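PDB 1YVU: protein argonaute from Aquifex aeolicus, which uses short single-stranded DNA guides to bind complementary target strands and cleaves the target RNA with the help of divalent metal ions. Local coordinates for residues F372-L380 and V469-L478; K349-V359 and K413-L424. All coordinates share one frame; numbering follows the deposited sequence.

Contact 1 of 2, residues F372-L380 and V469-L478; sequences FLKELINFL and VLLNVAEQVL
Leu470 reaches from helix 466-480 into a hole on helix 368-381 walled by Phe372, Glu375, Leu376 and Phe379, a knob-into-hole fit. Its CB starts beside the Phe372 ring, 4.2 Å from CE1. Because CG lies anti to the backbone N (chi1 -180°), the chain runs on across the neighbouring helix, and the two methyls then part company. CD1 drops toward the Leu376 side chain, which slides past in the opposite direction, and meets CB of Glu375 at 3.8 Å. CD2 takes the other branch and lies over one face of the Phe379 ring, offset toward the rim, 4.1 Å from CD1 of Phe379.

Segments 372-380 and 469-478 cross at -53°, their axes 10.4 Å apart at closest approach. The first belongs to the Mid domain and the second to the PIWI domain, so this apolar seam joins the two domains of the PIWI lobe; both helices cover the same side of the four-stranded parallel sheet.

On either side of Leu470 an aromatic ring carries the seam on. Phe372 turns its edge to the backbone N of Leu470, and its CZ sits 3.7 Å from Val469 CG1, while CD1 of Leu376, from its own helix, lies over the centre of one ring face. Phe379 sets CZ 3.6 Å from Leu471 CD2 and CD2 near the Ala474 methyl; Glu341 of helix 337-342 also touches the Phe379 side chain. Further along, Leu380 leans over Ala474 and places its CD1 3.8 Å from Val477 CG1.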
loop_
_atom_site.group_PDB
_atom_site.type_symbol
_atom_site.label_atom_id
_atom_site.label_comp_id
_atom_site.label_asym_id
_atom_site.label_seq_id
_atom_site.Cartn_x
_atom_site.Cartn_y
_atom_site.Cartn_z
ATOM N N PHE A 372 -27.482 -25.044 -9.036
ATOM C CA PHE A 372 -27.122 -23.876 -8.232
ATOM C C PHE A 372 -27.505 -22.559 -8.893
ATOM O O PHE A 372 -28.052 -21.666 -8.249
ATOM C CB PHE A 372 -25.623 -23.912 -7.970
ATOM C CG PHE A 372 -25.147 -22.850 -7.047
ATOM C CD1 PHE A 372 -25.462 -22.900 -5.682
ATOM C CD2 PHE A 372 -24.364 -21.796 -7.542
ATOM C CE1 PHE A 372 -25.009 -21.915 -4.807
ATOM C CE2 PHE A 372 -23.898 -20.802 -6.694
ATOM C CZ PHE A 372 -24.219 -20.854 -5.311
ATOM N N LEU A 373 -27.192 -22.445 -10.177
ATOM C CA LEU A 373 -27.513 -21.265 -10.959
ATOM C C LEU A 373 -29.007 -21.046 -10.953
ATOM O O LEU A 373 -29.471 -19.922 -10.845
ATOM C CB LEU A 373 -27.032 -21.434 -12.394
ATOM C CG LEU A 373 -27.233 -20.251 -13.339
ATOM C CD1 LEU A 373 -26.024 -19.364 -13.345
ATOM C CD2 LEU A 373 -27.476 -20.783 -14.719
ATOM N N LYS A 374 -29.746 -22.146 -10.990
ATOM C CA LYS A 374 -31.195 -22.107 -10.986
ATOM C C LYS A 374 -31.728 -21.651 -9.638
ATOM O O LYS A 374 -32.611 -20.799 -9.591
ATOM C CB LYS A 374 -31.764 -23.465 -11.417
ATOM C CG LYS A 374 -31.600 -23.697 -12.920
ATOM C CD LYS A 374 -32.039 -25.042 -13.431
ATOM C CE LYS A 374 -31.768 -25.060 -14.937
ATOM N NZ LYS A 374 -32.079 -26.328 -15.691
ATOM N N GLU A 375 -31.096 -22.115 -8.555
ATOM C CA GLU A 375 -31.495 -21.739 -7.188
ATOM C C GLU A 375 -31.205 -20.273 -6.897
ATOM O O GLU A 375 -31.973 -19.614 -6.178
ATOM C CB GLU A 375 -30.843 -22.638 -6.145
ATOM C CG GLU A 375 -31.552 -23.967 -5.989
ATOM C CD GLU A 375 -30.843 -24.952 -5.062
ATOM O OE1 GLU A 375 -29.853 -24.590 -4.371
ATOM O OE2 GLU A 375 -31.300 -26.120 -5.038
ATOM N N LEU A 376 -30.113 -19.785 -7.498
ATOM C CA LEU A 376 -29.669 -18.386 -7.423
ATOM C C LEU A 376 -30.726 -17.511 -8.055
ATOM O O LEU A 376 -31.331 -16.682 -7.371
ATOM C CB LEU A 376 -28.397 -18.193 -8.231
ATOM C CG LEU A 376 -27.083 -18.245 -7.509
ATOM C CD1 LEU A 376 -27.107 -19.330 -6.489
ATOM C CD2 LEU A 376 -25.987 -18.476 -8.535
ATOM N N ILE A 377 -30.961 -17.779 -9.349
ATOM C CA ILE A 377 -31.947 -17.105 -10.175
ATOM C C ILE A 377 -33.276 -17.044 -9.418
ATOM O O ILE A 377 -33.904 -15.979 -9.367
ATOM C CB ILE A 377 -32.117 -17.831 -11.563
ATOM C CG1 ILE A 377 -30.943 -17.506 -12.468
ATOM C CG2 ILE A 377 -33.415 -17.432 -12.278
ATOM C CD1 ILE A 377 -30.930 -18.331 -13.714
ATOM N N ASN A 378 -33.627 -18.133 -8.725
ATOM C CA ASN A 378 -34.875 -18.128 -7.994
ATOM C C ASN A 378 -34.844 -17.306 -6.729
ATOM O O ASN A 378 -35.786 -16.550 -6.478
ATOM C CB ASN A 378 -35.434 -19.523 -7.746
ATOM C CG ASN A 378 -36.951 -19.529 -7.795
ATOM O OD1 ASN A 378 -37.549 -19.478 -8.875
ATOM N ND2 ASN A 378 -37.580 -19.498 -6.628
ATOM N N PHE A 379 -33.722 -17.356 -6.011
ATOM C CA PHE A 379 -33.577 -16.591 -4.779
ATOM C C PHE A 379 -33.740 -15.086 -5.041
ATOM O O PHE A 379 -34.501 -14.396 -4.339
ATOM C CB PHE A 379 -32.218 -16.860 -4.131
ATOM C CG PHE A 379 -32.179 -16.516 -2.678
ATOM C CD1 PHE A 379 -32.950 -17.255 -1.753
ATOM C CD2 PHE A 379 -31.396 -15.453 -2.214
ATOM C CE1 PHE A 379 -32.943 -16.941 -0.361
ATOM C CE2 PHE A 379 -31.376 -15.123 -0.841
ATOM C CZ PHE A 379 -32.157 -15.875 0.091
ATOM N N LEU A 380 -33.126 -14.634 -6.136
ATOM C CA LEU A 380 -33.146 -13.232 -6.558
ATOM C C LEU A 380 -34.460 -12.783 -7.213
ATOM O O LEU A 380 -34.792 -11.589 -7.168
ATOM C CB LEU A 380 -31.966 -12.933 -7.503
ATOM C CG LEU A 380 -30.498 -13.270 -7.161
ATOM C CD1 LEU A 380 -29.602 -12.793 -8.270
ATOM C CD2 LEU A 380 -30.049 -12.636 -5.854
ATOM N N VAL A 469 -23.339 -20.368 0.485
ATOM C CA VAL A 469 -22.739 -19.977 -0.793
ATOM C C VAL A 469 -23.767 -19.177 -1.563
ATOM O O VAL A 469 -23.471 -18.090 -2.011
ATOM C CB VAL A 469 -22.325 -21.186 -1.640
ATOM C CG1 VAL A 469 -21.486 -20.725 -2.855
ATOM C CG2 VAL A 469 -21.548 -22.182 -0.779
ATOM N N LEU A 470 -25.001 -19.679 -1.579
ATOM C CA LEU A 470 -26.141 -19.033 -2.234
ATOM C C LEU A 470 -26.305 -17.634 -1.645
ATOM O O LEU A 470 -26.421 -16.671 -2.379
ATOM C CB LEU A 470 -27.399 -19.856 -1.980
ATOM C CG LEU A 470 -28.801 -19.516 -2.505
ATOM C CD1 LEU A 470 -29.028 -20.216 -3.812
ATOM C CD2 LEU A 470 -29.876 -20.013 -1.493
ATOM N N LEU A 471 -26.181 -17.521 -0.323
ATOM C CA LEU A 471 -26.306 -16.228 0.349
ATOM C C LEU A 471 -25.127 -15.319 0.087
ATOM O O LEU A 471 -25.318 -14.147 -0.290
ATOM C CB LEU A 471 -26.550 -16.385 1.852
ATOM C CG LEU A 471 -28.006 -16.804 2.123
ATOM C CD1 LEU A 471 -28.165 -17.214 3.536
ATOM C CD2 LEU A 471 -28.991 -15.708 1.808
ATOM N N ASN A 472 -23.922 -15.890 0.205
ATOM C CA ASN A 472 -22.665 -15.175 -0.030
ATOM C C ASN A 472 -22.735 -14.546 -1.408
ATOM O O ASN A 472 -22.633 -13.315 -1.553
ATOM C CB ASN A 472 -21.470 -16.136 0.081
ATOM C CG ASN A 472 -20.104 -15.417 0.044
ATOM O OD1 ASN A 472 -19.834 -14.589 -0.835
ATOM N ND2 ASN A 472 -19.221 -15.772 0.980
ATOM N N VAL A 473 -23.143 -15.374 -2.365
ATOM C CA VAL A 473 -23.258 -14.965 -3.758
ATOM C C VAL A 473 -24.358 -13.908 -3.967
ATOM O O VAL A 473 -24.103 -12.878 -4.591
ATOM C CB VAL A 473 -23.434 -16.241 -4.657
ATOM C CG1 VAL A 473 -23.867 -15.907 -6.081
ATOM C CG2 VAL A 473 -22.119 -17.031 -4.669
ATOM N N ALA A 474 -25.530 -14.153 -3.367
ATOM C CA ALA A 474 -26.716 -13.287 -3.439
ATOM C C ALA A 474 -26.394 -11.840 -3.124
ATOM O O ALA A 474 -26.545 -10.977 -3.989
ATOM C CB ALA A 474 -27.800 -13.790 -2.462
ATOM N N GLU A 475 -25.856 -11.634 -1.912
ATOM C CA GLU A 475 -25.437 -10.332 -1.362
ATOM C C GLU A 475 -24.494 -9.587 -2.294
ATOM O O GLU A 475 -24.653 -8.391 -2.501
ATOM C CB GLU A 475 -24.741 -10.569 -0.001
ATOM C CG GLU A 475 -24.144 -9.325 0.711
ATOM C CD GLU A 475 -23.255 -9.663 1.910
ATOM O OE1 GLU A 475 -22.448 -10.635 1.851
ATOM O OE2 GLU A 475 -23.340 -8.927 2.917
ATOM N N GLN A 476 -23.557 -10.332 -2.885
ATOM C CA GLN A 476 -22.556 -9.773 -3.796
ATOM C C GLN A 476 -23.043 -9.410 -5.193
ATOM O O GLN A 476 -22.602 -8.405 -5.742
ATOM C CB GLN A 476 -21.378 -10.695 -3.915
ATOM C CG GLN A 476 -20.404 -10.593 -2.828
ATOM C CD GLN A 476 -19.194 -11.407 -3.171
ATOM O OE1 GLN A 476 -19.164 -12.624 -2.947
ATOM N NE2 GLN A 476 -18.198 -10.758 -3.776
ATOM N N VAL A 477 -23.905 -10.242 -5.783
ATOM C CA VAL A 477 -24.495 -9.998 -7.110
ATOM C C VAL A 477 -25.413 -8.771 -7.046
ATOM O O VAL A 477 -25.530 -8.030 -8.018
ATOM C CB VAL A 477 -25.279 -11.250 -7.591
ATOM C CG1 VAL A 477 -26.352 -10.902 -8.631
ATOM C CG2 VAL A 477 -24.301 -12.254 -8.167
ATOM N N LEU A 478 -26.059 -8.583 -5.892
ATOM C CA LEU A 478 -26.951 -7.462 -5.665
ATOM C C LEU A 478 -26.189 -6.134 -5.646
ATOM O O LEU A 478 -26.556 -5.180 -6.343
ATOM C CB LEU A 478 -27.697 -7.658 -4.360
ATOM C CG LEU A 478 -28.752 -8.755 -4.384
ATOM C CD1 LEU A 478 -29.255 -8.951 -2.983
ATOM C CD2 LEU A 478 -29.879 -8.405 -5.340
#

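Contact 2 of 2, residues K349-V359 and K413-L424; sequences KDVLSVEIISV and KIKDVDLVIVFL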
loop_
_atom_site.group_PDB
_atom_site.type_symbol
_atom_site.label_atom_id
_atom_site.label_comp_id
_atom_site.label_asym_id
_atom_site.label_seq_id
_atom_site.Cartn_x
_atom_site.Cartn_y
_atom_site.Cartn_z
ATOM N N LYS A 349 -32.144 -1.960 -11.193
ATOM C CA LYS A 349 -32.478 -2.596 -12.464
ATOM C C LYS A 349 -33.252 -3.890 -12.189
ATOM O O LYS A 349 -32.669 -4.911 -11.814
ATOM C CB LYS A 349 -31.219 -2.841 -13.312
ATOM C CG LYS A 349 -31.533 -2.881 -14.805
ATOM C CD LYS A 349 -30.319 -3.073 -15.674
ATOM C CE LYS A 349 -30.752 -3.236 -17.121
ATOM N NZ LYS A 349 -29.586 -3.315 -18.061
ATOM N N ASP A 350 -34.579 -3.811 -12.353
ATOM C CA ASP A 350 -35.497 -4.935 -12.120
ATOM C C ASP A 350 -35.239 -6.197 -12.950
ATOM O O ASP A 350 -35.424 -7.301 -12.452
ATOM C CB ASP A 350 -36.999 -4.506 -12.155
ATOM C CG ASP A 350 -37.325 -3.405 -13.199
ATOM O OD1 ASP A 350 -36.863 -3.498 -14.362
ATOM O OD2 ASP A 350 -38.087 -2.457 -12.858
ATOM N N VAL A 351 -34.721 -6.013 -14.167
ATOM C CA VAL A 351 -34.392 -7.090 -15.113
ATOM C C VAL A 351 -32.916 -7.001 -15.507
ATOM O O VAL A 351 -32.448 -5.926 -15.889
ATOM C CB VAL A 351 -35.273 -6.944 -16.386
ATOM C CG1 VAL A 351 -34.698 -7.696 -17.605
ATOM C CG2 VAL A 351 -36.664 -7.440 -16.087
ATOM N N LEU A 352 -32.210 -8.132 -15.519
ATOM C CA LEU A 352 -30.771 -8.155 -15.873
ATOM C C LEU A 352 -30.307 -9.093 -17.017
ATOM O O LEU A 352 -30.863 -10.178 -17.203
ATOM C CB LEU A 352 -29.948 -8.481 -14.626
ATOM C CG LEU A 352 -29.266 -7.448 -13.741
ATOM C CD1 LEU A 352 -30.100 -6.261 -13.426
ATOM C CD2 LEU A 352 -28.943 -8.166 -12.493
ATOM N N SER A 353 -29.272 -8.678 -17.753
ATOM C CA SER A 353 -28.708 -9.478 -18.848
ATOM C C SER A 353 -27.367 -10.044 -18.381
ATOM O O SER A 353 -26.429 -9.289 -18.123
ATOM C CB SER A 353 -28.559 -8.648 -20.137
ATOM O OG SER A 353 -27.827 -7.456 -19.919
ATOM N N VAL A 354 -27.321 -11.370 -18.215
ATOM C CA VAL A 354 -26.147 -12.099 -17.713
ATOM C C VAL A 354 -25.529 -13.075 -18.714
ATOM O O VAL A 354 -26.257 -13.720 -19.459
ATOM C CB VAL A 354 -26.560 -12.932 -16.437
ATOM C CG1 VAL A 354 -25.386 -13.701 -15.836
ATOM C CG2 VAL A 354 -27.145 -12.019 -15.384
ATOM N N GLU A 355 -24.197 -13.131 -18.754
ATOM C CA GLU A 355 -23.455 -14.115 -19.564
ATOM C C GLU A 355 -22.861 -15.121 -18.542
ATOM O O GLU A 355 -22.551 -14.744 -17.401
ATOM C CB GLU A 355 -22.316 -13.467 -20.372
ATOM C CG GLU A 355 -22.643 -13.157 -21.859
ATOM C CD GLU A 355 -21.952 -14.062 -22.877
ATOM O OE1 GLU A 355 -20.720 -14.270 -22.798
ATOM O OE2 GLU A 355 -22.649 -14.545 -23.789
ATOM N N ILE A 356 -22.770 -16.399 -18.906
ATOM C CA ILE A 356 -22.223 -17.422 -18.006
ATOM C C ILE A 356 -21.052 -18.139 -18.626
ATOM O O ILE A 356 -20.963 -18.223 -19.863
ATOM C CB ILE A 356 -23.304 -18.480 -17.617
ATOM C CG1 ILE A 356 -24.390 -17.832 -16.778
ATOM C CG2 ILE A 356 -22.726 -19.586 -16.781
ATOM C CD1 ILE A 356 -25.696 -18.419 -17.001
ATOM N N ILE A 357 -20.114 -18.580 -17.784
ATOM C CA ILE A 357 -18.949 -19.325 -18.257
ATOM C C ILE A 357 -18.637 -20.456 -17.316
ATOM O O ILE A 357 -18.622 -20.269 -16.109
ATOM C CB ILE A 357 -17.603 -18.468 -18.412
ATOM C CG1 ILE A 357 -17.755 -17.368 -19.436
ATOM C CG2 ILE A 357 -16.372 -19.333 -18.850
ATOM C CD1 ILE A 357 -18.150 -16.130 -18.813
ATOM N N SER A 358 -18.336 -21.618 -17.882
ATOM C CA SER A 358 -17.958 -22.745 -17.086
ATOM C C SER A 358 -16.702 -23.321 -17.649
ATOM O O SER A 358 -16.516 -23.430 -18.846
ATOM C CB SER A 358 -19.035 -23.796 -17.055
ATOM O OG SER A 358 -19.302 -24.154 -18.383
ATOM N N VAL A 359 -15.832 -23.610 -16.712
ATOM C CA VAL A 359 -14.527 -24.179 -16.906
ATOM C C VAL A 359 -14.712 -25.555 -16.261
ATOM O O VAL A 359 -14.857 -25.676 -15.027
ATOM C CB VAL A 359 -13.565 -23.282 -16.166
ATOM C CG1 VAL A 359 -12.376 -24.024 -15.609
ATOM C CG2 VAL A 359 -13.197 -22.127 -17.058
ATOM N N LYS A 413 -16.839 -10.559 -24.608
ATOM C CA LYS A 413 -17.890 -10.395 -23.614
ATOM C C LYS A 413 -18.355 -9.023 -23.214
ATOM O O LYS A 413 -18.973 -8.861 -22.156
ATOM C CB LYS A 413 -17.554 -11.200 -22.379
ATOM C CG LYS A 413 -18.753 -11.877 -21.763
ATOM C CD LYS A 413 -18.295 -12.807 -20.728
ATOM C CE LYS A 413 -17.351 -13.852 -21.305
ATOM N NZ LYS A 413 -16.289 -14.178 -20.312
ATOM N N ILE A 414 -18.088 -8.023 -24.043
ATOM C CA ILE A 414 -18.564 -6.696 -23.675
ATOM C C ILE A 414 -20.032 -6.561 -24.059
ATOM O O ILE A 414 -20.747 -5.767 -23.451
ATOM C CB ILE A 414 -17.684 -5.518 -24.189
ATOM C CG1 ILE A 414 -16.196 -5.921 -24.171
ATOM C CG2 ILE A 414 -17.882 -4.297 -23.238
ATOM C CD1 ILE A 414 -15.163 -4.752 -24.294
ATOM N N LYS A 415 -20.470 -7.475 -24.933
ATOM C CA LYS A 415 -21.837 -7.622 -25.479
ATOM C C LYS A 415 -22.940 -6.604 -25.153
ATOM O O LYS A 415 -23.614 -6.122 -26.076
ATOM C CB LYS A 415 -22.329 -9.068 -25.275
ATOM C CG LYS A 415 -21.576 -10.054 -26.140
ATOM C CD LYS A 415 -21.977 -11.475 -25.895
ATOM C CE LYS A 415 -21.147 -12.389 -26.765
ATOM N NZ LYS A 415 -21.487 -13.825 -26.579
ATOM N N ASP A 416 -23.091 -6.324 -23.848
ATOM C CA ASP A 416 -24.019 -5.373 -23.208
ATOM C C ASP A 416 -24.387 -5.923 -21.834
ATOM O O ASP A 416 -25.303 -5.420 -21.171
ATOM C CB ASP A 416 -25.308 -5.115 -24.010
ATOM C CG ASP A 416 -25.813 -3.680 -23.878
ATOM O OD1 ASP A 416 -25.379 -2.944 -22.958
ATOM O OD2 ASP A 416 -26.647 -3.291 -24.717
ATOM N N VAL A 417 -23.644 -6.931 -21.391
ATOM C CA VAL A 417 -23.906 -7.578 -20.117
ATOM C C VAL A 417 -23.858 -6.720 -18.877
ATOM O O VAL A 417 -23.046 -5.798 -18.774
ATOM C CB VAL A 417 -23.037 -8.819 -19.892
ATOM C CG1 VAL A 417 -23.771 -10.005 -20.339
ATOM C CG2 VAL A 417 -21.699 -8.712 -20.624
ATOM N N ASP A 418 -24.802 -7.005 -17.983
ATOM C CA ASP A 418 -24.952 -6.336 -16.701
ATOM C C ASP A 418 -24.136 -7.055 -15.633
ATOM O O ASP A 418 -23.666 -6.430 -14.673
ATOM C CB ASP A 418 -26.422 -6.313 -16.294
ATOM C CG ASP A 418 -27.265 -5.360 -17.135
ATOM O OD1 ASP A 418 -26.731 -4.394 -17.734
ATOM O OD2 ASP A 418 -28.492 -5.579 -17.181
ATOM N N LEU A 419 -23.996 -8.374 -15.801
ATOM C CA LEU A 419 -23.219 -9.266 -14.911
ATOM C C LEU A 419 -22.651 -10.428 -15.733
ATOM O O LEU A 419 -23.047 -10.655 -16.887
ATOM C CB LEU A 419 -24.093 -9.812 -13.770
ATOM C CG LEU A 419 -23.486 -10.775 -12.731
ATOM C CD1 LEU A 419 -22.355 -10.148 -11.928
ATOM C CD2 LEU A 419 -24.569 -11.206 -11.810
ATOM N N VAL A 420 -21.669 -11.116 -15.171
ATOM C CA VAL A 420 -21.057 -12.260 -15.839
ATOM C C VAL A 420 -20.844 -13.304 -14.747
ATOM O O VAL A 420 -20.147 -13.033 -13.758
ATOM C CB VAL A 420 -19.670 -11.870 -16.484
ATOM C CG1 VAL A 420 -18.932 -13.090 -17.003
ATOM C CG2 VAL A 420 -19.845 -10.898 -17.629
ATOM N N ILE A 421 -21.435 -14.483 -14.888
ATOM C CA ILE A 421 -21.218 -15.479 -13.851
ATOM C C ILE A 421 -20.291 -16.562 -14.363
ATOM O O ILE A 421 -20.587 -17.210 -15.353
ATOM C CB ILE A 421 -22.536 -16.075 -13.310
ATOM C CG1 ILE A 421 -23.494 -14.941 -12.874
ATOM C CG2 ILE A 421 -22.239 -17.008 -12.128
ATOM C CD1 ILE A 421 -24.808 -15.379 -12.187
ATOM N N VAL A 422 -19.165 -16.752 -13.679
ATOM C CA VAL A 422 -18.178 -17.755 -14.066
ATOM C C VAL A 422 -17.995 -18.863 -13.041
ATOM O O VAL A 422 -17.673 -18.605 -11.876
ATOM C CB VAL A 422 -16.757 -17.117 -14.325
ATOM C CG1 VAL A 422 -15.754 -18.176 -14.894
ATOM C CG2 VAL A 422 -16.857 -15.912 -15.272
ATOM N N PHE A 423 -18.129 -20.102 -13.517
ATOM C CA PHE A 423 -17.933 -21.291 -12.692
ATOM C C PHE A 423 -16.575 -21.898 -13.067
ATOM O O PHE A 423 -16.421 -22.421 -14.177
ATOM C CB PHE A 423 -19.021 -22.337 -12.940
ATOM C CG PHE A 423 -20.394 -21.920 -12.549
ATOM C CD1 PHE A 423 -21.307 -21.492 -13.537
ATOM C CD2 PHE A 423 -20.832 -22.048 -11.219
ATOM C CE1 PHE A 423 -22.668 -21.209 -13.207
ATOM C CE2 PHE A 423 -22.191 -21.770 -10.862
ATOM C CZ PHE A 423 -23.113 -21.347 -11.870
ATOM N N LEU A 424 -15.592 -21.809 -12.167
ATOM C CA LEU A 424 -14.257 -22.367 -12.433
ATOM C C LEU A 424 -14.041 -23.721 -11.780
ATOM O O LEU A 424 -14.550 -23.944 -10.684
ATOM C CB LEU A 424 -13.161 -21.425 -11.957
ATOM C CG LEU A 424 -13.000 -20.027 -12.529
ATOM C CD1 LEU A 424 -11.866 -19.411 -11.764
ATOM C CD2 LEU A 424 -12.679 -20.036 -14.017
#
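Lys349 and Asp418 come at each other from opposite directions: the lysine, extended beyond CG, brings NZ to the syn side of Asp418 OD2 at 2.7 Å, forming a salt bridge. The same oxygen takes the backbone N-H of Ser353, 3.2 Å from N to OD2 and from well above the carboxylate plane. Asp418 N in turn donates to Ser353 O at 2.8 Å, so this aspartate is tied to the start of the strand through side chain and backbone alike.

Glu355, bent at chi2 (-108°), crosses Lys415 at about a right angle, and Lys415 NZ meets OE2 from above the carboxylate plane at 3.1 Å, though the lysine is poorly ordered. The glutamate's CG rests on Val417 CG1.

On the opposite face of the sheet the apolar side chains pack in register. Val354 lies alongside Leu419, pointing the same way, and sets its CG1 3.7 Å from Ile421 CG1. Ile356 brings CG2 to the edge of the Phe423 ring, near its plane. Back on the Glu355 face, Ile357 CD1 fits against Val420 CG1 and Val422 CG2.

Between the two faces run backbone bonds such as Ile421 N to Glu355 O and Ile357 N to Ile421 O. Segments 351-359 and 419-424 run parallel, 9° apart, and lie on the central pair of a four-stranded parallel sheet whose outer strand 454-457 comes from the PIWI region, helix-flanked like the Rossmann-like fold of Argonaute Mid domains.

Contacts 1 and 2 are both largely buried and lie one above the other, their centres 13 Å apart. Strand 351-360 leads into helix 368-381, so each contact takes one of two successive elements, and their segments alternate along the chain. The layers meet where Leu373 packs on Ile356 and Phe423, Phe372 on Phe423, and Val477 on Leu419. Their chemistry follows their place: contact 1, between helices of two domains, has no hydrogen bond across it and relies on apolar side chains; contact 2, within the Mid domain, is laced by backbone hydrogen bonds and carries salt bridges from lysines in its exposed loops, one to Asp418 and one to Glu355 on the strand.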